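Local coordinates for protein telomerase reverse transcriptase (Candida albicans SC5314, PDB 6ZDQ) that probably extends chromosome ends as a reverse transcriptase, adding telomeric repeats copied from a template within its own RNA subunit, at residues Q284-K289 / E356-Q361; D362-Y367 / A418-N423; S30-G35 / E152-F157. All blocks are in the same frame, centred on the assembly; numbering follows the deposited sequence.

From the N terminus, contact 3 comes first: it closes a mostly helical loop of 116 residues by bringing the turn before helix 34-49 against helix 148-177, beside the bound telomerase RNA. Contact 1 then joins helix 263-296 to the loop after helix 347-356, and contact 2 begins at the very next residue, pairing the rest of that loop with the strand-to-helix corner at 418-423. The three loops run in series, so none nests in or crosses another. Contacts 1 and 2 touch, with centres 10 Å apart, and form one region of the reverse transcriptase part; contact 3 lies about 62 Å from contact 1, centre to centre, in the RNA-binding part.

Contact 1 (Q284-K289 / E356-Q361); sequences QILRLK and ELFENQ
Lys-289 sets CG anti to its carbonyl carbon, bends once at chi2 (-63°) and then runs straight to NZ, which carries the chain from helix 263-296 across to the loop after helix 347-356. Leu-357 also holds CG anti to its carbonyl carbon, and the two side chains slide past each other in opposite directions, with Lys-289 CB 3.8 Å from Leu-357 CD1. Farther out, Lys-289 CE passes 3.6 Å from the carbonyl oxygen Leu-357 O and meets Phe-358 CE1 obliquely at 3.9 Å. In Phe-358, CG anti to the carbonyl carbon (chi1 -58°), with chi2 at -88°, leaves the ring edge toward the helix. There Ile-285 CG2, anti to its own backbone N, comes in near the ring plane, 4.0 Å from Phe-358 CZ, and crosses the aromatic side chain at about a right angle. Leu-286 CD2 also sits at the ring edge, 4.3 Å from Phe-358 CE2, while the same methyl reaches Leu-357 CD1. Lys-289 NZ and the carboxamide of Gln-361 approach tip to tip, and Lys-289 NZ makes a weak hydrogen bond to Tyr-367 OH.

Helices 421-434 and 460-477 add to the surroundings: Ile-424 touches both Ile-285 and Phe-358, Phe-465 touches Leu-286, and Ile-468 packs on Leu-357. The loop's place between motifs A and B' is consistent with the fingers-domain insertion of telomerases, which the contact joins to helix 263-296, earlier in the chain than motif A. The chemistry divides Lys-289: CB and CG pack on the Leu-357 side chain, CE lies between Leu-357 O and the Phe-358 ring, and the charge is carried to the tip, where the phenol oxygen of Tyr-367 probably gives it modest stabilisation.

Contact 2 (D362-Y367 / A418-N423); sequences DNKTSY and ALQKGN
Two main-chain bonds join Tyr-367 and Leu-419 as an antiparallel hydrogen-bonded pair, part of the two-stranded sheet 367-369/417-419. Leu-419 N donates to Tyr-367 O over 3.0 Å with an angle of 160° at the hydrogen, and it approaches nearly along the C=O axis. The return bond from Tyr-367 N to Leu-419 O measures 2.9 Å but is bent to 119° and therefore weak. CA-H...O contacts flank both: Ala-418 CA lies 3.5 Å from Tyr-367 O, and Ser-366 CA lies 3.6 Å from Leu-419 O. Ser-366 has a positive phi, which turns the incoming loop sharply just before the strand.

Lys-421, in the first turn of helix 421-434, sets CG anti to its backbone N and stretches fully extended along the loop. Its CB and CD pass the carbonyl oxygens of Asn-363 and Asp-362. At the tip, NZ hydrogen-bonds to Phe-358 O, earlier in the same loop, and makes a weak second bond of 3.5 Å to Asn-363 OD1, crossing that side chain obliquely. Gln-420, the N-cap residue, lays its carboxamide against Lys-364, NE2 coming 3.4 Å from Lys-364 CB. Thr-365 CG2 covers one face of the Tyr-367 ring, 3.8 Å above the plane and toward its rim, while Leu-419 O lies at the ring edge in plane. The Leu-419 side chain packs on Pro-281 and Val-282 of helix 263-296.

This surface corner probably lies in the fingers insertion of telomerase. One sound backbone bond and one weak one set the pairing, while Lys-421 and Gln-420 bury most of the surface on their side. Phe-358 O, with Asn-363 OD1 as a weak second partner, would be expected to stabilise the ammonium form of Lys-421.

Contact 3 (S30-G35 / E152-F157); sequences SKRYRG and ELRTAF. With nucleotides of chain B.
A type I beta turn, Lys-31 to Arg-34, leads into helix 34-49 with Tyr-33 at the N-cap and packs against helix 148-177 in the helical RNA-binding domain, at the bound three-way junction fragment of telomerase RNA. The aromatic link is T-shaped: the edge of Tyr-33 points at the face of Phe-157, centroids 4.8 Å apart and planes at 78°. Leu-15 of helix 11-21 touches both rings.

Electrostatics govern the two arginines. Arg-32, bent at chi3, brings NE to OP1 of C9 of chain B at 2.9 Å, while its NH2 forms a salt bridge with Asp-150 OD1. That same oxygen pairs with Arg-154 NE, which probably offsets the repulsion between Arg-32 NH1 and Arg-154 NE, 3.7 Å apart. Arg-154 NH2 also bonds to Ala-142 O.

Base recognition falls to Arg-34, whose extended chain carries its guanidinium to the Hoogsteen edge of G22 of chain B. NH1 bonds N7 at 3.2 Å and NH2 bonds O6 at 3.1 Å, the latter almost straight at 173°, the paired pattern by which arginine reads guanine. One guanidinium face lies over G20 of chain B, and Lys-31 CD covers the opposite face; Lys-31 NZ adds a weak bond to O6 of G22 of chain B, besides a hydrogen bond to the O6 of another guanine of the RNA.

Van der Waals packing joins protein and RNA: Leu-153 CG lies over one face of the Arg-32 guanidinium, 3.7 Å above its plane and toward its rim, and Leu-153 CD2 reaches C5' of C9 of chain B at 3.6 Å.

Contact 1 (Q284-K289 / E356-Q361)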
loop_
_atom_site.group_PDB
_atom_site.type_symbol
_atom_site.label_atom_id
_atom_site.label_comp_id
_atom_site.label_asym_id
_atom_site.label_seq_id
_atom_site.Cartn_x
_atom_site.Cartn_y
_atom_site.Cartn_z
ATOM N N GLN A 284 8.128 15.373 11.674
ATOM C CA GLN A 284 7.510 16.666 11.394
ATOM C C GLN A 284 8.559 17.768 11.307
ATOM O O GLN A 284 8.552 18.575 10.370
ATOM C CB GLN A 284 6.473 16.995 12.467
ATOM C CG GLN A 284 5.165 16.233 12.331
ATOM C CD GLN A 284 4.359 16.672 11.124
ATOM O OE1 GLN A 284 3.679 17.698 11.158
ATOM N NE2 GLN A 284 4.428 15.894 10.050
ATOM N N ILE A 285 9.469 17.820 12.283
ATOM C CA ILE A 285 10.497 18.857 12.295
ATOM C C ILE A 285 11.409 18.723 11.083
ATOM O O ILE A 285 11.732 19.716 10.416
ATOM C CB ILE A 285 11.289 18.803 13.615
ATOM C CG1 ILE A 285 10.359 19.068 14.800
ATOM C CG2 ILE A 285 12.434 19.804 13.597
ATOM C CD1 ILE A 285 11.019 18.903 16.148
ATOM N N LEU A 286 11.840 17.497 10.775
ATOM C CA LEU A 286 12.694 17.288 9.610
ATOM C C LEU A 286 11.955 17.619 8.319
ATOM O O LEU A 286 12.536 18.203 7.397
ATOM C CB LEU A 286 13.211 15.850 9.588
ATOM C CG LEU A 286 14.149 15.465 10.734
ATOM C CD1 LEU A 286 14.682 14.053 10.550
ATOM C CD2 LEU A 286 15.292 16.463 10.845
ATOM N N ARG A 287 10.673 17.256 8.235
ATOM C CA ARG A 287 9.867 17.665 7.090
ATOM C C ARG A 287 9.685 19.176 7.049
ATOM O O ARG A 287 9.572 19.756 5.963
ATOM C CB ARG A 287 8.506 16.968 7.126
ATOM C CG ARG A 287 8.348 15.849 6.111
ATOM C CD ARG A 287 7.129 14.991 6.417
ATOM N NE ARG A 287 7.389 14.040 7.494
ATOM C CZ ARG A 287 7.852 12.807 7.304
ATOM N NH1 ARG A 287 8.104 12.373 6.076
ATOM N NH2 ARG A 287 8.062 12.005 8.340
ATOM N N LEU A 288 9.659 19.828 8.214
ATOM C CA LEU A 288 9.499 21.278 8.245
ATOM C C LEU A 288 10.782 21.987 7.827
ATOM O O LEU A 288 10.734 23.003 7.124
ATOM C CB LEU A 288 9.066 21.728 9.639
ATOM C CG LEU A 288 8.624 23.186 9.748
ATOM C CD1 LEU A 288 7.416 23.432 8.857
ATOM C CD2 LEU A 288 8.321 23.544 11.192
ATOM N N LYS A 289 11.938 21.470 8.252
ATOM C CA LYS A 289 13.207 22.078 7.860
ATOM C C LYS A 289 13.422 21.979 6.355
ATOM O O LYS A 289 13.902 22.929 5.725
ATOM C CB LYS A 289 14.362 21.420 8.614
ATOM C CG LYS A 289 14.491 21.862 10.061
ATOM C CD LYS A 289 14.803 23.346 10.151
ATOM C CE LYS A 289 14.962 23.795 11.594
ATOM N NZ LYS A 289 15.251 25.252 11.693
ATOM N N GLU A 356 23.251 20.601 9.192
ATOM C CA GLU A 356 23.154 21.897 8.530
ATOM C C GLU A 356 21.762 22.502 8.647
ATOM O O GLU A 356 21.610 23.718 8.494
ATOM C CB GLU A 356 23.545 21.772 7.056
ATOM C CG GLU A 356 24.997 21.388 6.825
ATOM C CD GLU A 356 25.342 21.267 5.352
ATOM O OE1 GLU A 356 24.616 21.852 4.521
ATOM O OE2 GLU A 356 26.336 20.584 5.025
ATOM N N LEU A 357 20.742 21.680 8.905
ATOM C CA LEU A 357 19.404 22.206 9.137
ATOM C C LEU A 357 19.308 22.970 10.449
ATOM O O LEU A 357 18.423 23.818 10.598
ATOM C CB LEU A 357 18.380 21.068 9.129
ATOM C CG LEU A 357 18.351 20.151 7.903
ATOM C CD1 LEU A 357 17.332 19.038 8.092
ATOM C CD2 LEU A 357 18.050 20.946 6.645
ATOM N N PHE A 358 20.198 22.688 11.402
ATOM C CA PHE A 358 20.162 23.309 12.719
ATOM C C PHE A 358 21.403 24.144 13.014
ATOM O O PHE A 358 21.567 24.611 14.147
ATOM C CB PHE A 358 19.980 22.241 13.802
ATOM C CG PHE A 358 18.745 21.405 13.627
ATOM C CD1 PHE A 358 17.536 21.812 14.167
ATOM C CD2 PHE A 358 18.792 20.211 12.923
ATOM C CE1 PHE A 358 16.396 21.045 14.009
ATOM C CE2 PHE A 358 17.655 19.438 12.761
ATOM C CZ PHE A 358 16.456 19.856 13.304
ATOM N N GLU A 359 22.284 24.343 12.029
ATOM C CA GLU A 359 23.481 25.142 12.270
ATOM C C GLU A 359 23.152 26.623 12.399
ATOM O O GLU A 359 23.876 27.360 13.078
ATOM C CB GLU A 359 24.505 24.916 11.155
ATOM C CG GLU A 359 24.061 25.395 9.781
ATOM C CD GLU A 359 25.132 25.209 8.723
ATOM O OE1 GLU A 359 26.211 24.671 9.053
ATOM O OE2 GLU A 359 24.897 25.603 7.561
ATOM N N ASN A 360 22.075 27.078 11.754
ATOM C CA ASN A 360 21.681 28.480 11.863
ATOM C C ASN A 360 21.225 28.818 13.280
ATOM O O ASN A 360 21.493 29.917 13.777
ATOM C CB ASN A 360 20.577 28.797 10.854
ATOM C CG ASN A 360 20.898 28.294 9.458
ATOM O OD1 ASN A 360 20.522 27.183 9.084
ATOM N ND2 ASN A 360 21.594 29.115 8.679
ATOM N N GLN A 361 20.538 27.888 13.941
ATOM C CA GLN A 361 20.004 28.113 15.274
ATOM C C GLN A 361 21.015 27.682 16.338
ATOM O O GLN A 361 22.082 27.140 16.041
ATOM C CB GLN A 361 18.674 27.377 15.446
ATOM C CG GLN A 361 17.561 27.852 14.517
ATOM C CD GLN A 361 17.649 27.248 13.127
ATOM O OE1 GLN A 361 18.218 26.172 12.938
ATOM N NE2 GLN A 361 17.088 27.942 12.144
#

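Contact 2 (D362-Y367 / A418-N423)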
loop_
_atom_site.group_PDB
_atom_site.type_symbol
_atom_site.label_atom_id
_atom_site.label_comp_id
_atom_site.label_asym_id
_atom_site.label_seq_id
_atom_site.Cartn_x
_atom_site.Cartn_y
_atom_site.Cartn_z
ATOM N N ASP A 362 20.673 27.930 17.600
ATOM C CA ASP A 362 21.547 27.600 18.715
ATOM C C ASP A 362 21.455 26.110 19.046
ATOM O O ASP A 362 20.715 25.346 18.421
ATOM C CB ASP A 362 21.202 28.456 19.931
ATOM C CG ASP A 362 21.592 29.908 19.749
ATOM O OD1 ASP A 362 22.664 30.168 19.162
ATOM O OD2 ASP A 362 20.827 30.792 20.191
ATOM N N ASN A 363 22.230 25.693 20.050
ATOM C CA ASN A 363 22.279 24.281 20.415
ATOM C C ASN A 363 21.006 23.828 21.120
ATOM O O ASN A 363 20.620 22.660 21.001
ATOM C CB ASN A 363 23.500 24.010 21.293
ATOM C CG ASN A 363 24.804 24.211 20.548
ATOM O OD1 ASN A 363 24.895 23.944 19.349
ATOM N ND2 ASN A 363 25.823 24.685 21.255
ATOM N N LYS A 364 20.349 24.719 21.857
ATOM C CA LYS A 364 19.098 24.405 22.545
ATOM C C LYS A 364 18.022 25.354 22.020
ATOM O O LYS A 364 17.852 26.470 22.518
ATOM C CB LYS A 364 19.259 24.496 24.073
ATOM C CG LYS A 364 19.949 25.755 24.578
ATOM C CD LYS A 364 19.921 25.818 26.095
ATOM C CE LYS A 364 20.258 27.214 26.597
ATOM N NZ LYS A 364 19.252 28.220 26.154
ATOM N N THR A 365 17.294 24.903 21.000
ATOM C CA THR A 365 16.243 25.705 20.387
ATOM C C THR A 365 14.851 25.346 20.886
ATOM O O THR A 365 13.964 26.206 20.879
ATOM C CB THR A 365 16.286 25.557 18.861
ATOM O OG1 THR A 365 17.650 25.546 18.421
ATOM C CG2 THR A 365 15.563 26.717 18.190
ATOM N N SER A 366 14.646 24.103 21.327
ATOM C CA SER A 366 13.385 23.655 21.922
ATOM C C SER A 366 12.208 23.841 20.959
ATOM O O SER A 366 11.280 24.612 21.208
ATOM C CB SER A 366 13.127 24.368 23.255
ATOM O OG SER A 366 11.912 23.933 23.838
ATOM N N TYR A 367 12.271 23.123 19.840
ATOM C CA TYR A 367 11.171 23.139 18.884
ATOM C C TYR A 367 9.915 22.537 19.507
ATOM O O TYR A 367 9.980 21.553 20.249
ATOM C CB TYR A 367 11.557 22.370 17.618
ATOM C CG TYR A 367 12.757 22.936 16.892
ATOM C CD1 TYR A 367 14.045 22.533 17.219
ATOM C CD2 TYR A 367 12.604 23.874 15.879
ATOM C CE1 TYR A 367 15.146 23.051 16.560
ATOM C CE2 TYR A 367 13.699 24.397 15.214
ATOM C CZ TYR A 367 14.967 23.981 15.559
ATOM O OH TYR A 367 16.060 24.500 14.900
ATOM N N ALA A 418 7.993 19.107 23.335
ATOM C CA ALA A 418 9.154 19.985 23.233
ATOM C C ALA A 418 10.398 19.127 23.028
ATOM O O ALA A 418 10.790 18.369 23.922
ATOM C CB ALA A 418 9.289 20.860 24.477
ATOM N N LEU A 419 11.010 19.243 21.852
ATOM C CA LEU A 419 12.233 18.524 21.518
ATOM C C LEU A 419 13.337 19.524 21.208
ATOM O O LEU A 419 13.149 20.427 20.385
ATOM C CB LEU A 419 12.016 17.584 20.326
ATOM C CG LEU A 419 11.002 16.453 20.510
ATOM C CD1 LEU A 419 10.924 15.611 19.250
ATOM C CD2 LEU A 419 11.359 15.591 21.712
ATOM N N GLN A 420 14.481 19.363 21.866
ATOM C CA GLN A 420 15.629 20.227 21.644
ATOM C C GLN A 420 16.502 19.692 20.512
ATOM O O GLN A 420 16.410 18.528 20.120
ATOM C CB GLN A 420 16.456 20.373 22.922
ATOM C CG GLN A 420 15.938 21.442 23.876
ATOM C CD GLN A 420 16.973 21.862 24.902
ATOM O OE1 GLN A 420 18.032 21.247 25.019
ATOM N NE2 GLN A 420 16.673 22.919 25.649
ATOM N N LYS A 421 17.356 20.577 19.984
ATOM C CA LYS A 421 18.220 20.214 18.864
ATOM C C LYS A 421 19.112 19.023 19.201
ATOM O O LYS A 421 19.297 18.124 18.372
ATOM C CB LYS A 421 19.066 21.419 18.453
ATOM C CG LYS A 421 20.220 21.085 17.525
ATOM C CD LYS A 421 21.143 22.278 17.347
ATOM C CE LYS A 421 22.381 21.904 16.550
ATOM N NZ LYS A 421 23.299 23.063 16.381
ATOM N N GLY A 422 19.684 19.006 20.406
ATOM C CA GLY A 422 20.543 17.898 20.791
ATOM C C GLY A 422 19.833 16.558 20.758
ATOM O O GLY A 422 20.384 15.563 20.282
ATOM N N ASN A 423 18.603 16.512 21.275
ATOM C CA ASN A 423 17.842 15.266 21.263
ATOM C C ASN A 423 17.479 14.849 19.842
ATOM O O ASN A 423 17.531 13.660 19.507
ATOM C CB ASN A 423 16.585 15.416 22.119
ATOM C CG ASN A 423 16.871 16.051 23.465
ATOM O OD1 ASN A 423 16.285 17.076 23.817
ATOM N ND2 ASN A 423 17.781 15.449 24.223
#

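Contact 3 (S30-G35 / E152-F157)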
loop_
_atom_site.group_PDB
_atom_site.type_symbol
_atom_site.label_atom_id
_atom_site.label_comp_id
_atom_site.label_asym_id
_atom_site.label_seq_id
_atom_site.Cartn_x
_atom_site.Cartn_y
_atom_site.Cartn_z
ATOM N N SER A 30 -22.891 -26.169 31.711
ATOM C CA SER A 30 -23.495 -26.189 30.386
ATOM C C SER A 30 -23.189 -27.495 29.661
ATOM O O SER A 30 -22.072 -28.015 29.719
ATOM C CB SER A 30 -22.996 -25.001 29.562
ATOM O OG SER A 30 -23.528 -25.022 28.248
ATOM N N LYS A 31 -24.202 -28.023 28.971
ATOM C CA LYS A 31 -24.070 -29.237 28.175
ATOM C C LYS A 31 -24.312 -28.986 26.692
ATOM O O LYS A 31 -24.324 -29.940 25.905
ATOM C CB LYS A 31 -25.035 -30.314 28.679
ATOM C CG LYS A 31 -24.894 -30.643 30.154
ATOM C CD LYS A 31 -25.892 -31.712 30.566
ATOM C CE LYS A 31 -25.774 -32.053 32.044
ATOM N NZ LYS A 31 -26.701 -33.156 32.417
ATOM N N ARG A 32 -24.506 -27.728 26.295
ATOM C CA ARG A 32 -24.823 -27.416 24.905
ATOM C C ARG A 32 -23.669 -27.767 23.974
ATOM O O ARG A 32 -23.891 -28.211 22.841
ATOM C CB ARG A 32 -25.187 -25.935 24.781
ATOM C CG ARG A 32 -25.106 -25.377 23.371
ATOM C CD ARG A 32 -25.672 -23.971 23.304
ATOM N NE ARG A 32 -27.112 -23.956 23.543
ATOM C CZ ARG A 32 -28.025 -24.137 22.595
ATOM N NH1 ARG A 32 -27.647 -24.351 21.344
ATOM N NH2 ARG A 32 -29.315 -24.109 22.899
ATOM N N TYR A 33 -22.435 -27.594 24.435
ATOM C CA TYR A 33 -21.262 -27.726 23.585
ATOM C C TYR A 33 -20.668 -29.129 23.602
ATOM O O TYR A 33 -19.543 -29.317 23.128
ATOM C CB TYR A 33 -20.209 -26.694 23.996
ATOM C CG TYR A 33 -20.753 -25.285 23.994
ATOM C CD1 TYR A 33 -20.758 -24.524 22.834
ATOM C CD2 TYR A 33 -21.284 -24.723 25.149
ATOM C CE1 TYR A 33 -21.265 -23.240 22.823
ATOM C CE2 TYR A 33 -21.794 -23.442 25.147
ATOM C CZ TYR A 33 -21.782 -22.704 23.983
ATOM O OH TYR A 33 -22.288 -21.426 23.980
ATOM N N ARG A 34 -21.393 -30.113 24.141
ATOM C CA ARG A 34 -20.933 -31.497 24.067
ATOM C C ARG A 34 -20.825 -31.963 22.621
ATOM O O ARG A 34 -19.855 -32.633 22.247
ATOM C CB ARG A 34 -21.874 -32.409 24.854
ATOM C CG ARG A 34 -21.883 -32.159 26.352
ATOM C CD ARG A 34 -22.752 -33.179 27.071
ATOM N NE ARG A 34 -22.686 -33.036 28.523
ATOM C CZ ARG A 34 -23.252 -33.876 29.384
ATOM N NH1 ARG A 34 -23.928 -34.928 28.940
ATOM N NH2 ARG A 34 -23.140 -33.669 30.688
ATOM N N GLY A 35 -21.815 -31.621 21.793
ATOM C CA GLY A 35 -21.781 -32.035 20.399
ATOM C C GLY A 35 -20.608 -31.449 19.637
ATOM O O GLY A 35 -20.035 -32.102 18.762
ATOM N N GLU A 152 -31.285 -17.885 18.907
ATOM C CA GLU A 152 -30.276 -16.841 19.051
ATOM C C GLU A 152 -28.937 -17.425 19.486
ATOM O O GLU A 152 -27.887 -17.064 18.940
ATOM C CB GLU A 152 -30.748 -15.782 20.049
ATOM C CG GLU A 152 -31.983 -15.007 19.608
ATOM C CD GLU A 152 -32.480 -14.051 20.677
ATOM O OE1 GLU A 152 -31.799 -13.922 21.715
ATOM O OE2 GLU A 152 -33.548 -13.433 20.481
ATOM N N LEU A 153 -28.953 -18.336 20.462
ATOM C CA LEU A 153 -27.707 -18.915 20.954
ATOM C C LEU A 153 -27.006 -19.728 19.871
ATOM O O LEU A 153 -25.782 -19.641 19.718
ATOM C CB LEU A 153 -27.981 -19.769 22.192
ATOM C CG LEU A 153 -26.772 -20.288 22.973
ATOM C CD1 LEU A 153 -25.695 -19.227 23.081
ATOM C CD2 LEU A 153 -27.206 -20.734 24.353
ATOM N N ARG A 154 -27.764 -20.522 19.106
ATOM C CA ARG A 154 -27.164 -21.259 17.997
ATOM C C ARG A 154 -26.685 -20.326 16.893
ATOM O O ARG A 154 -25.697 -20.631 16.214
ATOM C CB ARG A 154 -28.155 -22.275 17.429
ATOM C CG ARG A 154 -28.567 -23.356 18.405
ATOM C CD ARG A 154 -29.128 -24.564 17.683
ATOM N NE ARG A 154 -29.811 -25.478 18.592
ATOM C CZ ARG A 154 -30.315 -26.653 18.228
ATOM N NH1 ARG A 154 -30.209 -27.061 16.971
ATOM N NH2 ARG A 154 -30.923 -27.420 19.123
ATOM N N THR A 155 -27.378 -19.203 16.684
ATOM C CA THR A 155 -26.951 -18.250 15.663
ATOM C C THR A 155 -25.600 -17.639 16.009
ATOM O O THR A 155 -24.736 -17.489 15.137
ATOM C CB THR A 155 -28.004 -17.155 15.489
ATOM O OG1 THR A 155 -29.254 -17.743 15.106
ATOM C CG2 THR A 155 -27.566 -16.166 14.417
ATOM N N ALA A 156 -25.402 -17.272 17.277
ATOM C CA ALA A 156 -24.110 -16.740 17.699
ATOM C C ALA A 156 -23.021 -17.798 17.583
ATOM O O ALA A 156 -21.924 -17.527 17.080
ATOM C CB ALA A 156 -24.201 -16.210 19.130
ATOM N N PHE A 157 -23.307 -19.016 18.052
ATOM C CA PHE A 157 -22.315 -20.085 17.993
ATOM C C PHE A 157 -21.930 -20.407 16.553
ATOM O O PHE A 157 -20.747 -20.593 16.247
ATOM C CB PHE A 157 -22.847 -21.332 18.700
ATOM C CG PHE A 157 -21.796 -22.371 18.971
ATOM C CD1 PHE A 157 -20.457 -22.022 19.041
ATOM C CD2 PHE A 157 -22.147 -23.700 19.145
ATOM C CE1 PHE A 157 -19.490 -22.975 19.286
ATOM C CE2 PHE A 157 -21.183 -24.658 19.390
ATOM C CZ PHE A 157 -19.853 -24.295 19.461
ATOM P P G B 20 -16.975 -37.576 22.621
ATOM O OP1 G B 20 -17.868 -37.703 21.444
ATOM O OP2 G B 20 -16.724 -36.241 23.222
ATOM O "O5'" G B 20 -17.548 -38.531 23.757
ATOM C "C5'" G B 20 -18.294 -38.005 24.849
ATOM C "C4'" G B 20 -19.612 -38.718 25.011
ATOM O "O4'" G B 20 -19.952 -38.780 26.424
ATOM C "C3'" G B 20 -20.802 -38.058 24.315
ATOM O "O3'" G B 20 -21.706 -39.071 23.870
ATOM C "C2'" G B 20 -21.444 -37.261 25.447
ATOM O "O2'" G B 20 -22.811 -36.958 25.261
ATOM C "C1'" G B 20 -21.224 -38.197 26.633
ATOM N N9 G B 20 -21.227 -37.544 27.948
ATOM C C8 G B 20 -21.958 -37.942 29.041
ATOM N N7 G B 20 -21.776 -37.192 30.092
ATOM C C5 G B 20 -20.863 -36.237 29.671
ATOM C C6 G B 20 -20.286 -35.154 30.380
ATOM O O6 G B 20 -20.475 -34.815 31.554
ATOM N N1 G B 20 -19.408 -34.430 29.580
ATOM C C2 G B 20 -19.121 -34.713 28.266
ATOM N N2 G B 20 -18.246 -33.900 27.655
ATOM N N3 G B 20 -19.652 -35.721 27.596
ATOM C C4 G B 20 -20.510 -36.438 28.351
ATOM P P G B 22 -27.179 -38.166 26.510
ATOM O OP1 G B 22 -28.285 -37.303 26.998
ATOM O OP2 G B 22 -25.807 -37.609 26.408
ATOM O "O5'" G B 22 -27.112 -39.467 27.429
ATOM C "C5'" G B 22 -28.266 -40.264 27.662
ATOM C "C4'" G B 22 -28.259 -40.857 29.048
ATOM O "O4'" G B 22 -26.898 -40.881 29.560
ATOM C "C3'" G B 22 -29.035 -40.086 30.106
ATOM O "O3'" G B 22 -30.430 -40.344 30.078
ATOM C "C2'" G B 22 -28.354 -40.521 31.393
ATOM O "O2'" G B 22 -28.760 -41.834 31.756
ATOM C "C1'" G B 22 -26.897 -40.580 30.942
ATOM N N9 G B 22 -26.220 -39.281 31.127
ATOM C C8 G B 22 -25.713 -38.480 30.132
ATOM N N7 G B 22 -25.168 -37.382 30.578
ATOM C C5 G B 22 -25.323 -37.457 31.954
ATOM C C6 G B 22 -24.928 -36.550 32.971
ATOM O O6 G B 22 -24.343 -35.466 32.852
ATOM N N1 G B 22 -25.279 -37.012 34.235
ATOM C C2 G B 22 -25.926 -38.195 34.490
ATOM N N2 G B 22 -26.177 -38.464 35.779
ATOM N N3 G B 22 -26.301 -39.051 33.552
ATOM C C4 G B 22 -25.970 -38.623 32.312
ATOM P P C B 9 -28.923 -24.124 26.966
ATOM O OP1 C B 9 -27.561 -24.296 26.401
ATOM O OP2 C B 9 -29.587 -25.252 27.662
ATOM O "O5'" C B 9 -28.882 -22.899 27.982
ATOM C "C5'" C B 9 -28.526 -21.598 27.541
ATOM C "C4'" C B 9 -28.963 -20.546 28.527
ATOM O "O4'" C B 9 -30.410 -20.550 28.639
ATOM C "C3'" C B 9 -28.481 -20.741 29.955
ATOM O "O3'" C B 9 -27.154 -20.291 30.152
ATOM C "C2'" C B 9 -29.518 -19.975 30.765
ATOM O "O2'" C B 9 -29.254 -18.580 30.718
ATOM C "C1'" C B 9 -30.792 -20.253 29.965
ATOM N N1 C B 9 -31.558 -21.401 30.505
ATOM C C2 C B 9 -32.377 -21.198 31.619
ATOM O O2 C B 9 -32.436 -20.069 32.128
ATOM N N3 C B 9 -33.086 -22.239 32.118
ATOM C C4 C B 9 -33.002 -23.440 31.547
ATOM N N4 C B 9 -33.720 -24.432 32.078
ATOM C C5 C B 9 -32.179 -23.676 30.410
ATOM C C6 C B 9 -31.484 -22.637 29.925
#